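Local coordinates for taurocyamine kinase (Schistosoma mansoni, PDB 4WOD), which catalyses the reversible, magnesium-dependent transfer of phosphate between ATP and the guanidino compound taurocyamine, using two fused copies of the phosphagen kinase unit, at residues 105-111 with 233-237; 120-124 with 239-243. The protein carries 4 engineered substitutions. All coordinates share one frame. Numbering follows the deposited sequence.

Interaction 1. Residues 105-111 with 233-237; sequences LSFTDLN and GGGLT. Engineered in segment 233-237: G235 (natural residue Asp), T237 (natural residue Ile).
In the phosphagen kinase catalytic domain, the loop before strand 117-126 packs on the connection from strand 225-232 to helix 236-251. Residues 105-109 are extended and 110-111 begin a 3-10 turn; the segment runs almost antiparallel (164°) to 233-237, where engineered G235 is the N-cap and centres an inverse gamma turn. CA atoms pair as F107–T237 (5.5 Å), D109–G235 (5.1 Å) and L110–G234 (4.6 Å). L110 N donates to G234 O at 3.0 Å, and F107 N to OG1 of engineered T237 (m) at 2.8 Å. D109, chi1 t, forms an Asx turn, OD1 accepting from N111 N at 2.9 Å. A CB on G234 would collide with D109 OD1 and N111 N, so glycine suits this position. F107, chi1 m, turns one ring face to L236 (t, p), CD2 to CD2 4.2 Å. One water bridges F107 O and T237 N; another joins D109 OD1 to G234 N. Loop and waters thus meet several polar groups at the helix start, while F107 and L236 supply the apolar side-chain pair.

Interaction 2. Residues 120-124 with 239-243; sequences TRVRL and VYKRL
Helix-on-sheet packing in the catalytic domain of the phosphagen kinase fold brings residues 239-243 of helix 236-251 against strand segment 120-124, central in the antiparallel eight-stranded sheet. The axes approach to 8.1 Å and cross at -27°, running nearly the same way; CA atoms pair as R121–V239 (6.6 Å) and V122–Y240 (6.2 Å). T120, V122 and L124 point toward the helix, whereas R121 and R123 point away, to the side where R277 and R226, also predicted ATP-site residues, lie; R123 is held there by N271. V122 is the main bump: its compact beta-branched side chain (chi1 t) fits between V239 and L243, one helical turn apart, with CG2 3.7 Å from V239 CG1. The edge of the Y240 ring borders V122, while its hydroxyl hydrogen-bonds to F99 O. V239 (t) CG2 also lies 4.2 Å from T120 CG2. L243 (t, p) extends into the hollow between V122 and L124 (p, p), its CD2 lying 3.8 Å from L124 CD2 and 3.4 Å from V122 CG1.

Overall arrangement
Both contacts use helix 236-251, at successive levels: interaction 1 involves its first two residues and the loop before them, interaction 2 the next turn. Their centres lie 11 Å apart. Interaction 2 is buried and purely apolar across its segments, as befits a helix covering a sheet; interaction 1 is partly buried, and there hydrogen bonds and bridging waters link the two segments. T120 OG1 joins them, 2.7 Å from G233 O in a probable hydrogen bond, and L105 CD2 packs 3.4 Å from Y240 CE2. L236 of interaction 1 also touches T120 and V122, carrying the apolar layer of interaction 2 toward the loop.

Interaction 1. Residues 105-111 with 233-237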
# COMPACT_ATOMS: atom_id res chain seq x y z
N LEU A 105 32.59 -4.42 15.72
CA LEU A 105 31.20 -4.28 15.32
C LEU A 105 30.29 -5.09 16.23
O LEU A 105 30.57 -6.25 16.55
CB LEU A 105 31.02 -4.70 13.88
CG LEU A 105 29.58 -4.69 13.37
CD1 LEU A 105 29.09 -3.27 13.19
CD2 LEU A 105 29.50 -5.46 12.07
N SER A 106 29.18 -4.48 16.63
CA SER A 106 28.23 -5.14 17.51
C SER A 106 26.82 -4.59 17.37
O SER A 106 26.60 -3.39 17.47
CB SER A 106 28.69 -5.03 18.96
OG SER A 106 27.73 -5.60 19.82
N PHE A 107 25.87 -5.50 17.15
CA PHE A 107 24.44 -5.20 17.12
C PHE A 107 23.69 -5.89 18.26
O PHE A 107 24.01 -7.02 18.60
CB PHE A 107 23.83 -5.68 15.80
CG PHE A 107 24.32 -4.94 14.61
CD1 PHE A 107 23.87 -3.64 14.37
CD2 PHE A 107 25.20 -5.52 13.74
CE1 PHE A 107 24.31 -2.96 13.26
CE2 PHE A 107 25.64 -4.84 12.62
CZ PHE A 107 25.20 -3.56 12.38
N THR A 108 22.66 -5.25 18.80
CA THR A 108 21.89 -5.89 19.86
C THR A 108 21.23 -7.13 19.29
O THR A 108 20.92 -7.19 18.09
CB THR A 108 20.83 -4.93 20.48
OG1 THR A 108 19.97 -4.42 19.45
CG2 THR A 108 21.50 -3.77 21.19
N ASP A 109 21.05 -8.15 20.12
CA ASP A 109 20.36 -9.35 19.68
C ASP A 109 18.91 -8.98 19.39
O ASP A 109 18.27 -8.33 20.21
CB ASP A 109 20.42 -10.46 20.73
CG ASP A 109 19.95 -11.79 20.18
OD1 ASP A 109 18.74 -11.93 19.92
OD2 ASP A 109 20.81 -12.70 19.98
N LEU A 110 18.39 -9.40 18.23
CA LEU A 110 17.06 -8.92 17.83
C LEU A 110 15.93 -9.51 18.66
O LEU A 110 14.80 -8.99 18.65
CB LEU A 110 16.84 -9.20 16.33
CG LEU A 110 17.54 -8.15 15.47
CD1 LEU A 110 17.48 -8.44 13.96
CD2 LEU A 110 16.98 -6.77 15.78
N ASN A 111 16.20 -10.58 19.40
CA ASN A 111 15.17 -11.14 20.25
C ASN A 111 14.99 -10.33 21.54
O ASN A 111 14.06 -10.58 22.32
CB ASN A 111 15.46 -12.60 20.55
CG ASN A 111 14.68 -13.50 19.63
OD1 ASN A 111 13.60 -13.12 19.17
ND2 ASN A 111 15.22 -14.66 19.31
N GLY A 233 17.35 -17.94 16.15
CA GLY A 233 17.48 -16.81 17.04
C GLY A 233 17.77 -15.50 16.34
O GLY A 233 17.63 -15.39 15.11
N GLY A 234 18.20 -14.51 17.12
CA GLY A 234 18.38 -13.16 16.64
C GLY A 234 19.80 -12.61 16.67
O GLY A 234 19.99 -11.38 16.68
N GLY A 235 20.80 -13.50 16.69
CA GLY A 235 22.20 -13.09 16.72
C GLY A 235 22.70 -12.56 15.37
O GLY A 235 23.53 -13.20 14.72
N LEU A 236 22.20 -11.40 14.95
CA LEU A 236 22.63 -10.78 13.68
C LEU A 236 24.14 -10.54 13.63
O LEU A 236 24.77 -10.71 12.59
CB LEU A 236 21.89 -9.45 13.45
CG LEU A 236 22.31 -8.63 12.21
CD1 LEU A 236 21.93 -9.37 10.96
CD2 LEU A 236 21.70 -7.24 12.21
N THR A 237 24.72 -10.16 14.76
CA THR A 237 26.15 -9.88 14.83
C THR A 237 27.04 -11.04 14.36
O THR A 237 27.90 -10.86 13.49
CB THR A 237 26.56 -9.49 16.26
OG1 THR A 237 25.95 -8.23 16.60
CG2 THR A 237 28.08 -9.38 16.36
O HOH W 1 23.10 -9.58 17.29
O HOH W 2 18.44 -14.79 20.02

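Interaction 2. Residues 120-124 with 239-243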
# COMPACT_ATOMS: atom_id res chain seq x y z
N THR A 120 17.70 -15.81 11.85
CA THR A 120 18.35 -14.66 11.27
C THR A 120 19.26 -15.19 10.18
O THR A 120 19.89 -16.24 10.34
CB THR A 120 19.17 -13.87 12.32
OG1 THR A 120 18.30 -13.41 13.36
CG2 THR A 120 19.91 -12.68 11.70
N ARG A 121 19.32 -14.48 9.07
CA ARG A 121 20.05 -14.97 7.92
C ARG A 121 20.63 -13.77 7.16
O ARG A 121 19.99 -12.74 7.07
CB ARG A 121 19.10 -15.81 7.05
CG ARG A 121 19.45 -15.96 5.58
CD ARG A 121 18.42 -16.87 4.88
NE ARG A 121 18.65 -17.01 3.43
CZ ARG A 121 18.50 -16.04 2.53
NH1 ARG A 121 18.10 -14.83 2.90
NH2 ARG A 121 18.73 -16.28 1.24
N VAL A 122 21.87 -13.88 6.68
CA VAL A 122 22.41 -12.87 5.76
C VAL A 122 22.97 -13.56 4.50
O VAL A 122 23.70 -14.56 4.57
CB VAL A 122 23.50 -11.98 6.42
CG1 VAL A 122 23.87 -10.83 5.50
CG2 VAL A 122 23.01 -11.42 7.75
N ARG A 123 22.60 -13.01 3.35
CA ARG A 123 22.93 -13.58 2.06
C ARG A 123 23.66 -12.57 1.19
O ARG A 123 23.33 -11.38 1.21
CB ARG A 123 21.65 -14.05 1.36
CG ARG A 123 21.84 -14.54 -0.08
CD ARG A 123 20.71 -14.07 -0.99
NE ARG A 123 20.97 -12.74 -1.54
CZ ARG A 123 20.03 -11.93 -2.01
NH1 ARG A 123 18.76 -12.30 -1.99
NH2 ARG A 123 20.37 -10.74 -2.50
N LEU A 124 24.66 -13.04 0.45
CA LEU A 124 25.25 -12.28 -0.65
C LEU A 124 25.54 -13.18 -1.84
O LEU A 124 25.45 -14.42 -1.75
CB LEU A 124 26.53 -11.55 -0.21
CG LEU A 124 27.68 -12.31 0.44
CD1 LEU A 124 28.50 -13.16 -0.54
CD2 LEU A 124 28.58 -11.30 1.17
N VAL A 239 26.02 -13.86 12.73
CA VAL A 239 25.64 -14.26 11.37
C VAL A 239 26.38 -13.41 10.34
O VAL A 239 26.95 -13.92 9.37
CB VAL A 239 24.12 -14.14 11.15
CG1 VAL A 239 23.74 -14.44 9.69
CG2 VAL A 239 23.38 -15.04 12.09
N TYR A 240 26.37 -12.10 10.58
CA TYR A 240 26.95 -11.13 9.65
C TYR A 240 28.46 -11.21 9.63
O TYR A 240 29.06 -11.19 8.56
CB TYR A 240 26.51 -9.72 10.02
CG TYR A 240 27.13 -8.60 9.21
CD1 TYR A 240 26.66 -8.28 7.95
CD2 TYR A 240 28.15 -7.83 9.74
CE1 TYR A 240 27.20 -7.23 7.22
CE2 TYR A 240 28.72 -6.79 9.03
CZ TYR A 240 28.24 -6.49 7.76
OH TYR A 240 28.80 -5.45 7.06
N LYS A 241 29.07 -11.30 10.80
CA LYS A 241 30.52 -11.48 10.89
C LYS A 241 30.96 -12.75 10.20
O LYS A 241 31.96 -12.75 9.49
CB LYS A 241 30.98 -11.51 12.35
CG LYS A 241 31.19 -10.14 12.95
CD LYS A 241 31.70 -10.22 14.39
CE LYS A 241 31.53 -8.87 15.09
NZ LYS A 241 32.28 -8.74 16.39
N ARG A 242 30.22 -13.84 10.41
CA ARG A 242 30.56 -15.13 9.81
C ARG A 242 30.54 -15.02 8.29
O ARG A 242 31.43 -15.50 7.60
CB ARG A 242 29.60 -16.23 10.27
CG ARG A 242 29.92 -17.61 9.75
CD ARG A 242 28.83 -18.57 10.17
NE ARG A 242 28.47 -18.26 11.54
CZ ARG A 242 27.24 -18.15 12.01
NH1 ARG A 242 26.19 -18.38 11.24
NH2 ARG A 242 27.06 -17.82 13.28
N LEU A 243 29.50 -14.35 7.78
CA LEU A 243 29.40 -14.11 6.35
C LEU A 243 30.54 -13.24 5.82
O LEU A 243 31.15 -13.58 4.81
CB LEU A 243 28.08 -13.44 6.00
CG LEU A 243 27.91 -13.19 4.50
CD1 LEU A 243 27.83 -14.49 3.73
CD2 LEU A 243 26.65 -12.35 4.24